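Local coordinates for protein uronate dehydrogenase (Agrobacterium tumefaciens, PDB 3RFX) that catalyses the NAD-dependent oxidation of uronic acids, such as glucuronate and galacturonate, probably to the corresponding aldaric acid lactones, at residues Thr9-Gln14 / Ser36-Ala41; Leu30-Leu35 / Glu45-Cys50; Asp66-Leu71 / Gly102-Val107. The protein carries 1 engineered substitution. One frame throughout, in Å; residues are numbered along the deposited sequence.

Contact 1 (Thr9-Gln14 / Ser36-Ala41). With NAD (nicotinamide-adenine-dinucleotide), chain D.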
loop_
_atom_site.group_PDB
_atom_site.type_symbol
_atom_site.label_atom_id
_atom_site.label_comp_id
_atom_site.label_asym_id
_atom_site.label_seq_id
_atom_site.Cartn_x
_atom_site.Cartn_y
_atom_site.Cartn_z
ATOM N N THR A 9 -17.231 15.382 -31.244
ATOM C CA THR A 9 -16.230 16.305 -31.767
ATOM C C THR A 9 -15.107 15.514 -32.454
ATOM O O THR A 9 -15.020 14.304 -32.293
ATOM C CB THR A 9 -15.623 17.204 -30.676
ATOM O OG1 THR A 9 -14.820 16.413 -29.784
ATOM C CG2 THR A 9 -16.727 17.935 -29.877
ATOM N N GLY A 10 -14.259 16.206 -33.211
ATOM C CA GLY A 10 -13.222 15.550 -34.007
ATOM C C GLY A 10 -13.780 14.544 -34.999
ATOM O O GLY A 10 -13.120 13.550 -35.348
ATOM N N ALA A 11 -14.991 14.806 -35.482
ATOM C CA ALA A 11 -15.727 13.818 -36.269
ATOM C C ALA A 11 -15.180 13.571 -37.680
ATOM O O ALA A 11 -15.626 12.652 -38.355
ATOM C CB ALA A 11 -17.205 14.186 -36.343
ATOM N N ALA A 12 -14.237 14.394 -38.122
ATOM C CA ALA A 12 -13.632 14.193 -39.442
ATOM C C ALA A 12 -12.364 13.364 -39.326
ATOM O O ALA A 12 -11.793 12.952 -40.335
ATOM C CB ALA A 12 -13.317 15.524 -40.098
ATOM N N GLY A 13 -11.919 13.137 -38.093
ATOM C CA GLY A 13 -10.689 12.403 -37.848
ATOM C C GLY A 13 -10.920 10.915 -37.984
ATOM O O GLY A 13 -12.032 10.476 -38.266
ATOM N N GLN A 14 -9.874 10.124 -37.769
ATOM C CA GLN A 14 -9.991 8.686 -37.968
ATOM C C GLN A 14 -10.971 8.022 -36.995
ATOM O O GLN A 14 -11.832 7.251 -37.412
ATOM C CB GLN A 14 -8.617 8.014 -37.912
ATOM C CG GLN A 14 -8.571 6.680 -38.646
ATOM C CD GLN A 14 -7.155 6.158 -38.843
ATOM O OE1 GLN A 14 -6.196 6.932 -38.913
ATOM N NE2 GLN A 14 -7.022 4.838 -38.939
ATOM N N SER A 36 -12.225 20.715 -39.506
ATOM C CA SER A 36 -12.163 20.332 -40.917
ATOM C C SER A 36 -13.548 20.102 -41.506
ATOM O O SER A 36 -14.491 19.789 -40.785
ATOM C CB SER A 36 -11.339 19.053 -41.079
ATOM O OG SER A 36 -10.016 19.237 -40.614
ATOM N N PRO A 37 -13.672 20.246 -42.835
ATOM C CA PRO A 37 -14.931 19.963 -43.525
ATOM C C PRO A 37 -15.417 18.547 -43.244
ATOM O O PRO A 37 -14.621 17.610 -43.213
ATOM C CB PRO A 37 -14.552 20.093 -45.006
ATOM C CG PRO A 37 -13.396 21.038 -45.011
ATOM C CD PRO A 37 -12.635 20.757 -43.749
ATOM N N LEU A 38 -16.722 18.401 -43.055
ATOM C CA LEU A 38 -17.332 17.106 -42.813
ATOM C C LEU A 38 -18.146 16.684 -44.021
ATOM O O LEU A 38 -18.720 17.526 -44.705
ATOM C CB LEU A 38 -18.266 17.191 -41.604
ATOM C CG LEU A 38 -17.619 17.187 -40.220
ATOM C CD1 LEU A 38 -18.636 17.620 -39.157
ATOM C CD2 LEU A 38 -17.068 15.792 -39.926
ATOM N N ASP A 39 -18.200 15.382 -44.283
ATOM C CA ASP A 39 -19.159 14.868 -45.247
ATOM C C ASP A 39 -20.535 15.355 -44.804
ATOM O O ASP A 39 -20.826 15.386 -43.606
ATOM C CB ASP A 39 -19.128 13.340 -45.300
ATOM C CG ASP A 39 -17.828 12.796 -45.874
ATOM O OD1 ASP A 39 -16.983 13.602 -46.318
ATOM O OD2 ASP A 39 -17.651 11.561 -45.881
ATOM N N PRO A 40 -21.379 15.746 -45.770
ATOM C CA PRO A 40 -22.694 16.347 -45.512
ATOM C C PRO A 40 -23.573 15.507 -44.592
ATOM O O PRO A 40 -23.498 14.279 -44.605
ATOM C CB PRO A 40 -23.326 16.421 -46.908
ATOM C CG PRO A 40 -22.167 16.478 -47.838
ATOM C CD PRO A 40 -21.105 15.619 -47.212
ATOM N N ALA A 41 -24.409 16.183 -43.810
ATOM C CA ALA A 41 -25.319 15.522 -42.886
ATOM C C ALA A 41 -26.373 14.678 -43.592
ATOM O O ALA A 41 -27.021 15.133 -44.532
ATOM C CB ALA A 41 -25.994 16.560 -41.992
HETATM P PA NAD D . -7.198 12.658 -35.404
HETATM O O1A NAD D . -5.767 13.612 -35.295
HETATM O O2A NAD D . -7.214 11.383 -36.521
HETATM O O5B NAD D . -8.709 13.425 -35.067
HETATM C C5B NAD D . -8.615 14.690 -34.515
HETATM C C4B NAD D . -9.646 15.696 -35.031
HETATM O O4B NAD D . -9.753 16.857 -34.220
HETATM C C3B NAD D . -9.409 16.110 -36.417
HETATM O O3B NAD D . -10.256 15.630 -37.399
HETATM C C2B NAD D . -9.016 17.526 -36.344
HETATM O O2B NAD D . -9.265 18.335 -37.486
HETATM C C1B NAD D . -9.671 17.972 -35.084
HETATM N N9A NAD D . -9.110 19.146 -34.473
HETATM C C8A NAD D . -7.746 19.419 -34.234
HETATM N N7A NAD D . -7.667 20.697 -33.727
HETATM C C5A NAD D . -8.975 21.227 -33.681
HETATM C C6A NAD D . -9.470 22.473 -33.257
HETATM N N6A NAD D . -8.569 23.470 -32.793
HETATM N N1A NAD D . -10.830 22.718 -33.319
HETATM C C2A NAD D . -11.708 21.763 -33.787
HETATM N N3A NAD D . -11.212 20.486 -34.214
HETATM C C4A NAD D . -9.860 20.259 -34.150
HETATM O O3 NAD D . -7.090 11.944 -34.023
HETATM P PN NAD D . -7.622 10.479 -33.697
HETATM O O1N NAD D . -8.904 10.183 -34.454
HETATM O O2N NAD D . -6.578 9.426 -34.049
HETATM O O5D NAD D . -7.921 10.424 -32.146
#

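Contact 2 (Leu30-Leu35 / Glu45-Cys50). With NAD (nicotinamide-adenine-dinucleotide), chain D.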
loop_
_atom_site.group_PDB
_atom_site.type_symbol
_atom_site.label_atom_id
_atom_site.label_comp_id
_atom_site.label_asym_id
_atom_site.label_seq_id
_atom_site.Cartn_x
_atom_site.Cartn_y
_atom_site.Cartn_z
ATOM N N LEU A 30 -27.508 12.760 -34.129
ATOM C CA LEU A 30 -26.076 12.813 -33.910
ATOM C C LEU A 30 -25.539 14.121 -34.467
ATOM O O LEU A 30 -25.678 14.398 -35.659
ATOM C CB LEU A 30 -25.397 11.628 -34.602
ATOM C CG LEU A 30 -24.071 11.126 -34.037
ATOM C CD1 LEU A 30 -24.249 10.678 -32.597
ATOM C CD2 LEU A 30 -23.554 9.973 -34.895
ATOM N N ARG A 31 -24.944 14.941 -33.608
ATOM C CA ARG A 31 -24.306 16.159 -34.069
ATOM C C ARG A 31 -22.807 15.932 -34.185
ATOM O O ARG A 31 -22.148 15.595 -33.203
ATOM C CB ARG A 31 -24.589 17.336 -33.133
ATOM C CG ARG A 31 -23.920 18.626 -33.564
ATOM C CD ARG A 31 -24.297 19.782 -32.654
ATOM N NE ARG A 31 -25.726 20.081 -32.723
ATOM C CZ ARG A 31 -26.334 20.971 -31.944
ATOM N NH1 ARG A 31 -25.639 21.636 -31.031
ATOM N NH2 ARG A 31 -27.638 21.186 -32.069
ATOM N N LEU A 32 -22.286 16.111 -35.396
ATOM C CA LEU A 32 -20.867 15.928 -35.684
ATOM C C LEU A 32 -20.192 17.277 -35.834
ATOM O O LEU A 32 -20.724 18.180 -36.489
ATOM C CB LEU A 32 -20.673 15.116 -36.975
ATOM C CG LEU A 32 -21.150 13.664 -37.058
ATOM C CD1 LEU A 32 -20.917 12.925 -35.734
ATOM C CD2 LEU A 32 -22.613 13.580 -37.466
ATOM N N ALA A 33 -19.016 17.424 -35.235
ATOM C CA ALA A 33 -18.277 18.674 -35.339
ATOM C C ALA A 33 -16.800 18.429 -35.617
ATOM O O ALA A 33 -16.242 17.407 -35.216
ATOM C CB ALA A 33 -18.449 19.513 -34.067
ATOM N N ASP A 34 -16.177 19.375 -36.312
ATOM C CA ASP A 34 -14.740 19.343 -36.547
ATOM C C ASP A 34 -14.307 20.691 -37.098
ATOM O O ASP A 34 -15.134 21.451 -37.605
ATOM C CB ASP A 34 -14.368 18.222 -37.524
ATOM C CG ASP A 34 -12.916 17.766 -37.372
ATOM O OD1 ASP A 34 -12.714 16.613 -36.954
ATOM O OD2 ASP A 34 -11.985 18.551 -37.659
ATOM N N LEU A 35 -13.021 20.997 -36.967
ATOM C CA LEU A 35 -12.447 22.182 -37.589
ATOM C C LEU A 35 -12.421 21.969 -39.106
ATOM O O LEU A 35 -12.585 22.912 -39.886
ATOM C CB LEU A 35 -11.030 22.416 -37.067
ATOM C CG LEU A 35 -10.236 23.588 -37.655
ATOM C CD1 LEU A 35 -10.877 24.918 -37.296
ATOM C CD2 LEU A 35 -8.792 23.554 -37.186
ATOM N N GLU A 45 -28.699 13.466 -38.657
ATOM C CA GLU A 45 -27.388 14.048 -38.401
ATOM C C GLU A 45 -27.430 15.558 -38.502
ATOM O O GLU A 45 -28.198 16.115 -39.282
ATOM C CB GLU A 45 -26.346 13.528 -39.394
ATOM C CG GLU A 45 -25.896 12.093 -39.184
ATOM C CD GLU A 45 -24.775 11.710 -40.138
ATOM O OE1 GLU A 45 -24.708 12.291 -41.244
ATOM O OE2 GLU A 45 -23.953 10.839 -39.786
ATOM N N GLU A 46 -26.591 16.213 -37.708
ATOM C CA GLU A 46 -26.317 17.630 -37.861
ATOM C C GLU A 46 -24.812 17.751 -37.983
ATOM O O GLU A 46 -24.082 17.066 -37.269
ATOM C CB GLU A 46 -26.815 18.423 -36.649
ATOM C CG GLU A 46 -28.329 18.394 -36.467
ATOM C CD GLU A 46 -28.783 18.915 -35.105
ATOM O OE1 GLU A 46 -27.925 19.175 -34.231
ATOM O OE2 GLU A 46 -30.009 19.050 -34.902
ATOM N N CYS A 47 -24.336 18.593 -38.895
ATOM C CA CYS A 47 -22.896 18.775 -39.048
ATOM C C CYS A 47 -22.494 20.216 -38.775
ATOM O O CYS A 47 -23.129 21.153 -39.250
ATOM C CB CYS A 47 -22.414 18.320 -40.431
ATOM S SG CYS A 47 -22.416 16.527 -40.655
ATOM N N VAL A 48 -21.428 20.383 -38.005
ATOM C CA VAL A 48 -20.998 21.698 -37.578
ATOM C C VAL A 48 -19.507 21.877 -37.815
ATOM O O VAL A 48 -18.718 20.970 -37.562
ATOM C CB VAL A 48 -21.305 21.913 -36.080
ATOM C CG1 VAL A 48 -20.632 23.176 -35.572
ATOM C CG2 VAL A 48 -22.806 21.961 -35.853
ATOM N N GLN A 49 -19.119 23.046 -38.305
ATOM C CA GLN A 49 -17.708 23.346 -38.494
ATOM C C GLN A 49 -17.291 24.455 -37.549
ATOM O O GLN A 49 -17.814 25.566 -37.615
ATOM C CB GLN A 49 -17.412 23.748 -39.947
ATOM C CG GLN A 49 -15.923 23.947 -40.236
ATOM C CD GLN A 49 -15.608 24.086 -41.723
ATOM O OE1 GLN A 49 -16.508 24.153 -42.563
ATOM N NE2 GLN A 49 -14.320 24.130 -42.053
ATOM N N CYS A 50 -16.354 24.157 -36.656
ATOM C CA CYS A 50 -15.829 25.198 -35.782
ATOM C C CYS A 50 -14.504 24.841 -35.125
ATOM O O CYS A 50 -14.168 23.671 -34.948
ATOM C CB CYS A 50 -16.864 25.609 -34.726
ATOM S SG CYS A 50 -16.966 24.546 -33.267
HETATM P PA NAD D . -7.198 12.658 -35.404
HETATM O O1A NAD D . -5.767 13.612 -35.295
HETATM O O2A NAD D . -7.214 11.383 -36.521
HETATM O O5B NAD D . -8.709 13.425 -35.067
HETATM C C5B NAD D . -8.615 14.690 -34.515
HETATM C C4B NAD D . -9.646 15.696 -35.031
HETATM O O4B NAD D . -9.753 16.857 -34.220
HETATM C C3B NAD D . -9.409 16.110 -36.417
HETATM O O3B NAD D . -10.256 15.630 -37.399
HETATM C C2B NAD D . -9.016 17.526 -36.344
HETATM O O2B NAD D . -9.265 18.335 -37.486
HETATM C C1B NAD D . -9.671 17.972 -35.084
HETATM N N9A NAD D . -9.110 19.146 -34.473
HETATM C C8A NAD D . -7.746 19.419 -34.234
HETATM N N7A NAD D . -7.667 20.697 -33.727
HETATM C C5A NAD D . -8.975 21.227 -33.681
HETATM C C6A NAD D . -9.470 22.473 -33.257
HETATM N N6A NAD D . -8.569 23.470 -32.793
HETATM N N1A NAD D . -10.830 22.718 -33.319
HETATM C C2A NAD D . -11.708 21.763 -33.787
HETATM N N3A NAD D . -11.212 20.486 -34.214
HETATM C C4A NAD D . -9.860 20.259 -34.150
HETATM O O3 NAD D . -7.090 11.944 -34.023
HETATM P PN NAD D . -7.622 10.479 -33.697
HETATM O O1N NAD D . -8.904 10.183 -34.454
HETATM O O2N NAD D . -6.578 9.426 -34.049
HETATM O O5D NAD D . -7.921 10.424 -32.146
#

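Contact 3 (Asp66-Leu71 / Gly102-Val107)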
loop_
_atom_site.group_PDB
_atom_site.type_symbol
_atom_site.label_atom_id
_atom_site.label_comp_id
_atom_site.label_asym_id
_atom_site.label_seq_id
_atom_site.Cartn_x
_atom_site.Cartn_y
_atom_site.Cartn_z
ATOM N N ASP A 66 -27.131 16.303 -25.220
ATOM C CA ASP A 66 -27.344 15.574 -23.974
ATOM C C ASP A 66 -26.109 14.788 -23.544
ATOM O O ASP A 66 -26.058 14.256 -22.440
ATOM C CB ASP A 66 -28.521 14.623 -24.147
ATOM C CG ASP A 66 -29.785 15.352 -24.542
ATOM O OD1 ASP A 66 -30.198 16.242 -23.770
ATOM O OD2 ASP A 66 -30.342 15.064 -25.626
ATOM N N GLY A 67 -25.121 14.715 -24.428
ATOM C CA GLY A 67 -23.898 13.970 -24.162
ATOM C C GLY A 67 -22.829 14.388 -25.150
ATOM O O GLY A 67 -23.142 14.850 -26.252
ATOM N N ILE A 68 -21.566 14.233 -24.764
ATOM C CA ILE A 68 -20.451 14.627 -25.624
ATOM C C ILE A 68 -19.395 13.529 -25.648
ATOM O O ILE A 68 -18.958 13.048 -24.593
ATOM C CB ILE A 68 -19.755 15.904 -25.132
ATOM C CG1 ILE A 68 -20.738 17.078 -25.014
ATOM C CG2 ILE A 68 -18.609 16.294 -26.075
ATOM C CD1 ILE A 68 -20.098 18.336 -24.452
ATOM N N VAL A 69 -18.999 13.130 -26.852
ATOM C CA VAL A 69 -17.822 12.290 -27.032
ATOM C C VAL A 69 -16.768 13.200 -27.640
ATOM O O VAL A 69 -16.842 13.572 -28.814
ATOM C CB VAL A 69 -18.105 11.079 -27.926
ATOM C CG1 VAL A 69 -16.815 10.280 -28.172
ATOM C CG2 VAL A 69 -19.159 10.187 -27.279
ATOM N N HIS A 70 -15.809 13.605 -26.818
ATOM C CA HIS A 70 -14.848 14.618 -27.223
ATOM C C HIS A 70 -13.576 14.004 -27.815
ATOM O O HIS A 70 -12.624 13.710 -27.088
ATOM C CB HIS A 70 -14.492 15.523 -26.041
ATOM C CG HIS A 70 -13.567 16.640 -26.400
ATOM N ND1 HIS A 70 -13.764 17.438 -27.507
ATOM C CD2 HIS A 70 -12.441 17.096 -25.801
ATOM C CE1 HIS A 70 -12.792 18.329 -27.581
ATOM N NE2 HIS A 70 -11.981 18.150 -26.552
ATOM N N LEU A 71 -13.564 13.845 -29.136
ATOM C CA LEU A 71 -12.418 13.274 -29.855
ATOM C C LEU A 71 -11.567 14.361 -30.508
ATOM O O LEU A 71 -10.434 14.114 -30.938
ATOM C CB LEU A 71 -12.911 12.295 -30.913
ATOM C CG LEU A 71 -13.822 11.182 -30.395
ATOM C CD1 LEU A 71 -14.333 10.310 -31.526
ATOM C CD2 LEU A 71 -13.101 10.340 -29.334
ATOM N N GLY A 102 -26.324 22.650 -19.176
ATOM C CA GLY A 102 -26.879 21.485 -18.506
ATOM C C GLY A 102 -25.875 20.404 -18.134
ATOM O O GLY A 102 -26.267 19.323 -17.684
ATOM N N GLN A 103 -24.591 20.707 -18.308
ATOM C CA GLN A 103 -23.505 19.775 -17.983
ATOM C C GLN A 103 -23.721 18.385 -18.560
ATOM O O GLN A 103 -23.719 17.394 -17.832
ATOM C CB GLN A 103 -23.263 19.728 -16.462
ATOM C CG GLN A 103 -22.860 21.086 -15.933
ATOM C CD GLN A 103 -22.601 21.146 -14.436
ATOM O OE1 GLN A 103 -22.251 22.206 -13.916
ATOM N NE2 GLN A 103 -22.757 20.023 -13.743
ATOM N N PRO A 104 -23.896 18.302 -19.888
ATOM C CA PRO A 104 -24.009 16.991 -20.526
ATOM C C PRO A 104 -22.760 16.167 -20.182
ATOM O O PRO A 104 -21.656 16.719 -20.150
ATOM C CB PRO A 104 -24.013 17.337 -22.023
ATOM C CG PRO A 104 -23.302 18.655 -22.096
ATOM C CD PRO A 104 -23.782 19.385 -20.878
ATOM N N ARG A 105 -22.947 14.885 -19.903
ATOM C CA ARG A 105 -21.842 13.996 -19.554
ATOM C C ARG A 105 -20.835 13.922 -20.708
ATOM O O ARG A 105 -21.230 13.876 -21.877
ATOM C CB ARG A 105 -22.399 12.610 -19.241
ATOM C CG ARG A 105 -21.376 11.597 -18.750
ATOM C CD ARG A 105 -22.073 10.355 -18.228
ATOM N NE ARG A 105 -22.748 10.612 -16.949
ATOM C CZ ARG A 105 -23.456 9.699 -16.293
ATOM N NH1 ARG A 105 -23.577 8.479 -16.792
ATOM N NH2 ARG A 105 -24.044 10.002 -15.132
ATOM N N ILE A 106 -19.546 13.899 -20.367
ATOM C CA ILE A 106 -18.471 13.919 -21.362
ATOM C C ILE A 106 -17.626 12.643 -21.348
ATOM O O ILE A 106 -17.207 12.179 -20.287
ATOM C CB ILE A 106 -17.546 15.117 -21.123
ATOM C CG1 ILE A 106 -18.328 16.425 -21.305
ATOM C CG2 ILE A 106 -16.313 15.077 -22.057
ATOM C CD1 ILE A 106 -17.621 17.625 -20.741
ATOM N N VAL A 107 -17.405 12.063 -22.523
ATOM C CA VAL A 107 -16.341 11.064 -22.679
ATOM C C VAL A 107 -15.153 11.808 -23.278
ATOM O O VAL A 107 -15.216 12.274 -24.414
ATOM C CB VAL A 107 -16.760 9.887 -23.587
ATOM C CG1 VAL A 107 -15.574 8.932 -23.845
ATOM C CG2 VAL A 107 -17.911 9.112 -22.972
#

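Contact 1 (Thr9-Gln14 / Ser36-Ala41)
Ala12 and Leu38 bury the most surface here, and a single methyl branch does nearly all the touching. Leu38 CD2 lies against the turn that follows the first strand, 3.8 Å from Ala12 CB and 3.6 Å from Ala12 N, so it meets side chain and backbone together. The beta carbon of Leu38 does not aim at the turn. Instead CD1 continues the chain, anti to CA (chi2 166°), and CD2 is left to branch back onto Ala12. The third participant, Ala11, offers its CB to the same CD2 at 3.9 Å. Ala12 CB, which points at the 36-41 segment, is also bordered by Pro37 O at 4.0 Å and more distantly by Ser36 CB. No hydrogen bond crosses between the segments, and the small contact is apolar.

The surface receiving Leu38 is a type I turn from Gly10 to Gly13, closed by Gly13 N to Gly10 O at 3.0 Å. It belongs to the glycine-rich dinucleotide-binding loop of the Rossmann fold. Gly13 takes the N-cap position, and its lack of a side chain leaves room for the adenosine ribose and its phosphate ester oxygen, O5B. The next amide, Gln14 N, gives an almost straight hydrogen bond to NAD O2A (3.2 Å, 172°), where the partial positive charge at the N-terminus of helix 14-22 may favour the phosphate. From the other segment Ser36 OG reaches NAD O2B in a weak bond of 3.3 Å, so both loops border the same cofactor.

The turn links strand 5-9 to helix 14-22, while the 36-41 loop leaves strand 30-34 on its way to strand 45-49. Leu38 also packs on Leu32 and Cys47 of these two strands, and Arg20 of helix 14-22 binds Asp39 O.

Contact 2 (Leu30-Leu35 / Glu45-Cys50)
Arg31 starts out extended (CG anti to the backbone N, chi1 179°) and bends at chi3 (-64°), which lays the edge of its guanidinium against Glu46. NE and NH2 both grip one oxygen, Glu46 OE1, at 2.8 Å from NE and 3.0 Å from NH2. NE meets it nearly in line with the C-O bond, whereas NH2 comes from the syn side, tilted out of the carboxylate plane; the two flat groups are nearly coplanar. Arg5 pairs with Glu46 OE2, and Arg31 NH1 reaches the Met61 and Ala63 carbonyls.

Alongside this salt bridge the parallel strands are joined by regular backbone bonds, Leu32 N to Glu46 O at 2.8 Å among them. Nearer the cofactor, Asp34 N to Val48 O is longer, 3.3 Å, yet the pairing continues with Cys50 N to Asp34 O. From the end of its strand Gln49 sends NE2 across to Leu35 O, at 3.0 Å.

Asp34 OD1 accepts from NAD O3B at 2.7 Å and OD2 from O2B at 2.7 Å, while Ala12 N and Ser36 N hold the carboxylate from the protein side. An acidic residue ending the second strand and gripping both adenosine ribose hydroxyls is characteristic of NAD-binding Rossmann folds.

Contact 3 (Asp66-Leu71 / Gly102-Val107)
Ile68 and Ile106 lie side by side on one face of the sheet, pointing the same way, and with Pro104 they make up the tightly packed side of this buried contact. Ile68 CD1 comes to 4.1 Å from Ile106 CG1. Both isoleucines place CG1 beside the backbone N (chi1 -57° and -63°), which keeps their chains in step. Pro104, just before its strand, closes in with CB 3.6 Å from Asp66 C and CG 4.0 Å from Ile68 CD1. Val69 and Val107 pair more loosely on the other face, where Val69 CG2 is 4.4 Å from Val107 CB and Phe193 of helix 182-194 touches both.

Between the faces, three backbone hydrogen bonds alternate across the parallel strands. Ile68 N meets Arg105 O at 2.9 Å, Val107 N meets Ile68 O at 2.8 Å, and His70 N meets Val107 O at 2.8 Å.

The looser side begins with Asp66 and Arg105. Asp66 lies at the solvent side and turns its carboxylate away from the neighbouring strand, to Arg5 N. Arg105, too, leads its charged end away, to the carbonyls of Val192 and Ala195 and to Glu157.

The two strands and helix 80-100 form a beta-alpha-beta unit, with Tyr95 of that helix on Ile106 and Ala98 on Pro104. The polar ends of Asp66 and Arg105 find partners outside the pair, and between the strands themselves there are backbone hydrogen bonds and aliphatic packing, with no salt bridge.

How the contacts relate
All three contacts belong to one Rossmann domain. Contact 1 is a small surface contact between loops, contact 2 is partly buried at an outer edge of the parallel sheet, and contact 3 lies in the core. Chemistry follows place: contact 1 is apolar with no bond across, contact 2 adds a salt bridge to its strand pairing, and contact 3 keeps backbone bonds and aliphatic side chains. Contacts 1 and 2 adjoin and both meet NAD, Ala11 N bonding Ala33 O. Contact 1 reaches contact 3 through Thr9 OG1 and His70 ND1, while contacts 2 and 3 do not touch, strand 5-9 running between them.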